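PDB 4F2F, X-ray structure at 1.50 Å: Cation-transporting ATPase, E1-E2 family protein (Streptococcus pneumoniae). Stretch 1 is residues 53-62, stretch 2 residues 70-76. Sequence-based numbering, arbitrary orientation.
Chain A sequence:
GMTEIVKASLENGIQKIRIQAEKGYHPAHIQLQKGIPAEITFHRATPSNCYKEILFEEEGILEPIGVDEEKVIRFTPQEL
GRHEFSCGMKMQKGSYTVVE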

ATOM      1  N   GLU A  53      -0.118 -12.264   1.700  1.00 14.19           N
ATOM      2  CA  GLU A  53       0.878 -11.620   0.848  1.00 14.86           C
ATOM      3  C   GLU A  53       0.432 -10.230   0.412  1.00 15.97           C
ATOM      4  O   GLU A  53      -0.763  -9.942   0.340  1.00 15.56           O
ATOM      5  CB  GLU A  53       1.195 -12.497  -0.371  1.00 15.22           C
ATOM      6  CG  GLU A  53       2.013 -13.736  -0.032  1.00 15.07           C
ATOM      7  CD  GLU A  53       1.861 -14.843  -1.057  1.00 18.49           C
ATOM      8  OE1 GLU A  53       1.176 -14.629  -2.080  1.00 19.25           O
ATOM      9  OE2 GLU A  53       2.426 -15.936  -0.833  1.00 23.27           O
ATOM     10  N   ILE A  54       1.413  -9.378   0.135  1.00 13.88           N
ATOM     11  CA  ILE A  54       1.180  -8.026  -0.353  1.00 13.50           C
ATOM     12  C   ILE A  54       1.813  -7.895  -1.730  1.00 15.26           C
ATOM     13  O   ILE A  54       2.999  -8.184  -1.905  1.00 14.91           O
ATOM     14  CB  ILE A  54       1.818  -6.980   0.581  1.00 15.39           C
ATOM     15  CG1 ILE A  54       1.324  -7.172   2.016  1.00 16.34           C
ATOM     16  CG2 ILE A  54       1.534  -5.566   0.084  1.00 18.62           C
ATOM     17  CD1 ILE A  54       2.179  -6.471   3.052  1.00 18.60           C
ATOM     18  N   LEU A  55       1.027  -7.458  -2.708  1.00 13.65           N
ATOM     19  CA  LEU A  55       1.495  -7.394  -4.088  1.00 15.21           C
ATOM     20  C   LEU A  55       1.467  -5.978  -4.651  1.00 15.52           C
ATOM     21  O   LEU A  55       0.414  -5.342  -4.707  1.00 14.59           O
ATOM     22  CB  LEU A  55       0.659  -8.325  -4.978  1.00 15.16           C
ATOM     23  CG  LEU A  55       0.945  -8.304  -6.483  1.00 16.20           C
ATOM     24  CD1 LEU A  55       2.362  -8.771  -6.781  1.00 17.67           C
ATOM     25  CD2 LEU A  55      -0.068  -9.154  -7.238  1.00 18.11           C
ATOM     26  N   PHE A  56       2.638  -5.495  -5.052  1.00 16.99           N
ATOM     27  CA  PHE A  56       2.761  -4.275  -5.842  1.00 15.90           C
ATOM     28  C   PHE A  56       3.405  -4.663  -7.171  1.00 19.23           C
ATOM     29  O   PHE A  56       4.616  -4.537  -7.345  1.00 18.63           O
ATOM     30  CB  PHE A  56       3.631  -3.241  -5.117  1.00 17.06           C
ATOM     31  CG  PHE A  56       2.920  -2.494  -4.013  1.00 17.07           C
ATOM     32  CD1 PHE A  56       2.645  -1.142  -4.145  1.00 16.63           C
ATOM     33  CD2 PHE A  56       2.543  -3.133  -2.841  1.00 15.69           C
ATOM     34  CE1 PHE A  56       2.001  -0.442  -3.138  1.00 16.66           C
ATOM     35  CE2 PHE A  56       1.897  -2.439  -1.827  1.00 18.37           C
ATOM     36  CZ  PHE A  56       1.627  -1.091  -1.976  1.00 16.60           C
ATOM     37  N   GLU A  57       2.584  -5.147  -8.099  1.00 17.61           N
ATOM     38  CA  GLU A  57       3.071  -5.774  -9.323  1.00 18.41           C
ATOM     39  C   GLU A  57       3.994  -4.867 -10.134  1.00 19.99           C
ATOM     40  O   GLU A  57       5.002  -5.320 -10.676  1.00 21.75           O
ATOM     41  CB  GLU A  57       1.893  -6.223 -10.194  1.00 18.77           C
ATOM     42  CG  GLU A  57       2.270  -7.116 -11.367  1.00 23.64           C
ATOM     43  CD  GLU A  57       2.228  -8.590 -11.017  1.00 29.50           C
ATOM     44  OE1 GLU A  57       1.120  -9.111 -10.759  1.00 29.72           O
ATOM     45  OE2 GLU A  57       3.302  -9.228 -10.989  1.00 40.21           O
ATOM     46  N   GLU A  58       3.651  -3.588 -10.213  1.00 20.58           N
ATOM     47  CA  GLU A  58       4.390  -2.662 -11.062  1.00 21.90           C
ATOM     48  C   GLU A  58       5.737  -2.272 -10.463  1.00 23.50           C
ATOM     49  O   GLU A  58       6.576  -1.683 -11.141  1.00 29.01           O
ATOM     50  CB  GLU A  58       3.545  -1.423 -11.338  1.00 28.68           C
ATOM     51  CG  GLU A  58       2.136  -1.766 -11.769  1.00 29.75           C
ATOM     52  CD  GLU A  58       1.264  -0.549 -11.931  1.00 37.18           C
ATOM     53  OE1 GLU A  58       1.746   0.457 -12.491  1.00 34.52           O
ATOM     54  OE2 GLU A  58       0.094  -0.597 -11.495  1.00 38.78           O
ATOM     55  N   GLU A  59       5.939  -2.606  -9.193  1.00 19.29           N
ATOM     56  CA  GLU A  59       7.214  -2.368  -8.529  1.00 20.33           C
ATOM     57  C   GLU A  59       7.982  -3.673  -8.353  1.00 19.60           C
ATOM     58  O   GLU A  59       9.085  -3.683  -7.812  1.00 23.53           O
ATOM     59  CB  GLU A  59       6.992  -1.687  -7.175  1.00 20.52           C
ATOM     60  CG  GLU A  59       6.404  -0.292  -7.279  1.00 23.69           C
ATOM     61  CD  GLU A  59       7.344   0.687  -7.959  1.00 24.16           C
ATOM     62  OE1 GLU A  59       8.574   0.485  -7.883  1.00 31.16           O
ATOM     63  OE2 GLU A  59       6.854   1.658  -8.573  1.00 32.30           O
ATOM     64  N   GLY A  60       7.392  -4.771  -8.817  1.00 22.38           N
ATOM     65  CA  GLY A  60       8.013  -6.079  -8.708  1.00 22.79           C
ATOM     66  C   GLY A  60       8.074  -6.560  -7.272  1.00 24.98           C
ATOM     67  O   GLY A  60       8.929  -7.370  -6.907  1.00 24.22           O
ATOM     68  N   ILE A  61       7.158  -6.056  -6.453  1.00 21.04           N
ATOM     69  CA  ILE A  61       7.136  -6.378  -5.033  1.00 19.57           C
ATOM     70  C   ILE A  61       6.075  -7.428  -4.714  1.00 17.31           C
ATOM     71  O   ILE A  61       4.915  -7.297  -5.103  1.00 18.42           O
ATOM     72  CB  ILE A  61       6.898  -5.118  -4.176  1.00 17.81           C
ATOM     73  CG1 ILE A  61       8.102  -4.176  -4.286  1.00 21.87           C
ATOM     74  CG2 ILE A  61       6.639  -5.489  -2.717  1.00 18.13           C
ATOM     75  CD1 ILE A  61       7.902  -2.835  -3.616  1.00 21.09           C
ATOM     76  N   LEU A  62       6.500  -8.481  -4.025  1.00 16.54           N
ATOM     77  CA  LEU A  62       5.601  -9.504  -3.504  1.00 17.12           C
ATOM     78  C   LEU A  62       6.148  -9.937  -2.152  1.00 17.50           C
ATOM     79  O   LEU A  62       7.189 -10.587  -2.075  1.00 19.87           O
ATOM     80  CB  LEU A  62       5.511 -10.694  -4.458  1.00 19.14           C
ATOM     81  CG  LEU A  62       4.612 -11.848  -3.999  1.00 18.43           C
ATOM     82  CD1 LEU A  62       3.211 -11.336  -3.712  1.00 20.87           C
ATOM     83  CD2 LEU A  62       4.581 -12.973  -5.031  1.00 21.18           C
ATOM     84  N   GLU A  70       3.519  -6.619  11.023  1.00 20.38           N
ATOM     85  CA  GLU A  70       3.587  -5.404  10.220  1.00 18.74           C
ATOM     86  C   GLU A  70       4.772  -5.495   9.270  1.00 19.99           C
ATOM     87  O   GLU A  70       5.881  -5.828   9.683  1.00 18.13           O
ATOM     88  CB  GLU A  70       3.726  -4.167  11.112  1.00 22.47           C
ATOM     89  CG  GLU A  70       2.448  -3.728  11.806  1.00 26.32           C
ATOM     90  CD  GLU A  70       2.585  -2.363  12.444  1.00 28.18           C
ATOM     91  OE1 GLU A  70       3.727  -1.859  12.514  1.00 23.52           O
ATOM     92  OE2 GLU A  70       1.559  -1.791  12.869  1.00 37.18           O
ATOM     93  N   LYS A  71       4.527  -5.214   7.994  1.00 16.46           N
ATOM     94  CA  LYS A  71       5.580  -5.227   6.985  1.00 14.80           C
ATOM     95  C   LYS A  71       5.643  -3.861   6.314  1.00 14.42           C
ATOM     96  O   LYS A  71       4.611  -3.304   5.938  1.00 16.49           O
ATOM     97  CB  LYS A  71       5.316  -6.314   5.933  1.00 20.25           C
ATOM     98  CG  LYS A  71       5.766  -7.726   6.315  1.00 20.64           C
ATOM     99  CD  LYS A  71       7.283  -7.860   6.230  1.00 22.44           C
ATOM    100  CE  LYS A  71       7.762  -9.257   6.606  1.00 25.52           C
ATOM    101  NZ  LYS A  71       7.540 -10.262   5.535  1.00 23.79           N
ATOM    102  N   VAL A  72       6.848  -3.317   6.173  1.00 16.64           N
ATOM    103  CA  VAL A  72       7.025  -2.043   5.491  1.00 18.13           C
ATOM    104  C   VAL A  72       7.372  -2.280   4.027  1.00 17.39           C
ATOM    105  O   VAL A  72       8.400  -2.880   3.716  1.00 22.27           O
ATOM    106  CB  VAL A  72       8.136  -1.195   6.144  1.00 20.05           C
ATOM    107  CG1 VAL A  72       8.282   0.143   5.427  1.00 23.37           C
ATOM    108  CG2 VAL A  72       7.845  -0.981   7.620  1.00 20.74           C
ATOM    109  N   ILE A  73       6.509  -1.811   3.132  1.00 16.87           N
ATOM    110  CA  ILE A  73       6.779  -1.887   1.703  1.00 19.38           C
ATOM    111  C   ILE A  73       7.490  -0.612   1.264  1.00 19.92           C
ATOM    112  O   ILE A  73       6.951   0.485   1.416  1.00 18.19           O
ATOM    113  CB  ILE A  73       5.480  -2.057   0.895  1.00 17.44           C
ATOM    114  CG1 ILE A  73       4.723  -3.305   1.355  1.00 20.64           C
ATOM    115  CG2 ILE A  73       5.786  -2.119  -0.595  1.00 21.34           C
ATOM    116  CD1 ILE A  73       5.471  -4.604   1.131  1.00 21.62           C
ATOM    117  N   ARG A  74       8.701  -0.753   0.734  1.00 20.16           N
ATOM    118  CA  ARG A  74       9.504   0.415   0.383  1.00 23.70           C
ATOM    119  C   ARG A  74       9.812   0.522  -1.106  1.00 23.05           C
ATOM    120  O   ARG A  74      10.294  -0.423  -1.729  1.00 26.36           O
ATOM    121  CB  ARG A  74      10.816   0.430   1.169  1.00 26.40           C
ATOM    122  CG  ARG A  74      10.650   0.649   2.659  1.00 31.82           C
ATOM    123  CD  ARG A  74      12.000   0.875   3.313  1.00 31.33           C
ATOM    124  NE  ARG A  74      12.738   1.946   2.651  1.00 38.10           N
ATOM    125  CZ  ARG A  74      13.961   1.817   2.146  1.00 37.85           C
ATOM    126  NH1 ARG A  74      14.603   0.661   2.236  1.00 43.88           N
ATOM    127  NH2 ARG A  74      14.546   2.851   1.559  1.00 42.42           N
ATOM    128  N   PHE A  75       9.523   1.689  -1.665  1.00 23.31           N
ATOM    129  CA  PHE A  75       9.934   2.020  -3.022  1.00 22.20           C
ATOM    130  C   PHE A  75       9.835   3.522  -3.247  1.00 21.20           C
ATOM    131  O   PHE A  75       9.207   4.237  -2.466  1.00 20.69           O
ATOM    132  CB  PHE A  75       9.123   1.230  -4.066  1.00 22.72           C
ATOM    133  CG  PHE A  75       7.648   1.556  -4.091  1.00 21.82           C
ATOM    134  CD1 PHE A  75       6.752   0.867  -3.283  1.00 23.68           C
ATOM    135  CD2 PHE A  75       7.155   2.525  -4.950  1.00 22.59           C
ATOM    136  CE1 PHE A  75       5.396   1.157  -3.319  1.00 22.53           C
ATOM    137  CE2 PHE A  75       5.804   2.819  -4.991  1.00 23.90           C
ATOM    138  CZ  PHE A  75       4.923   2.135  -4.175  1.00 22.10           C
ATOM    139  N   THR A  76      10.485   4.001  -4.301  1.00 22.33           N
ATOM    140  CA  THR A  76      10.382   5.399  -4.679  1.00 20.89           C
ATOM    141  C   THR A  76       9.568   5.487  -5.962  1.00 24.75           C
ATOM    142  O   THR A  76      10.047   5.113  -7.032  1.00 25.51           O
ATOM    143  CB  THR A  76      11.771   6.033  -4.886  1.00 23.96           C
ATOM    144  OG1 THR A  76      12.552   5.872  -3.694  1.00 24.84           O
ATOM    145  CG2 THR A  76      11.646   7.518  -5.209  1.00 25.54           C
TER
HETATM  146  O   HOH W   1       8.502   3.454  -9.643  1.00 34.05           O
HETATM  147  O   HOH W   2      10.737   2.332  -7.695  1.00 36.92           O

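How does the first strand of stretch 1 meet stretch 2? Strands 53-56 and 70-75 run nearly parallel, 13° apart in direction, but their axes come no closer than 9.9 Å, and no hydrogen bond crosses between the stretches. Side chains therefore fill the gap. Along strand 53-56 the alternation of sides is plain: Ile54 and Phe56 point toward stretch 2, while Leu55 points away. Stretch 2 answers in the same rhythm, with Lys71, Ile73 and Phe75 directed toward stretch 1 and Val72 and Arg74 away. Ile54 packs its CG2 against CG1 of Ile73 at 4.1 Å, and its CD1 reaches CB of Lys71 at 4.3 Å, so it touches the lysine at the aliphatic base of its side chain.

What does the ring of Phe56 do between two neighbours? Its face receives Ile73: CG2 of Ile73 lies 4.3 Å from the centroid of the Phe56 ring and only 20° off the ring normal, a CH-pi contact. Phe75 approaches obliquely instead. CD1 of Phe56 is 3.7 Å from CE1 of Phe75, with the ring centroids 5.5 Å apart and the planes inclined at 56°, so the two rings touch without stacking.

Why does an acidic residue, Glu59, belong to this apolar contact? With chi1 m, the methylene CG lies over one face of Phe75, 3.8 Å from the ring centroid and 13° off the normal; chi2, also m, then sets the carboxylate carbon CD, 3.5 Å from CD2 of Phe75. The charged oxygens are served by water: water 2 lies within hydrogen-bonding reach of both stretches, 2.9 Å from OE1 of Glu59 and 2.9 Å from O of Thr76, while water 1 lies 2.7 Å from OE2 of Glu59 and has a weak link to the same Thr76 O at 3.5 Å.

How does the chain return to the contact after Glu59? The turn is held by backbone hydrogen bonds, including Phe56 N to Ile61 O at 2.9 Å and Ile61 N to Phe56 O at 3.1 Å, which pair these two residues. Gly60, with positive phi, makes no contact with stretch 2, but Ile61 points toward it again. Its extended side chain, chi2 t, places CD1 3.8 Å from CG2 of Ile73 and 3.9 Å from CD1 of Phe75. That Ile73 methyl thus serves both Phe56 and Ile61. At Leu62 the side chain turns away, and the contact ends.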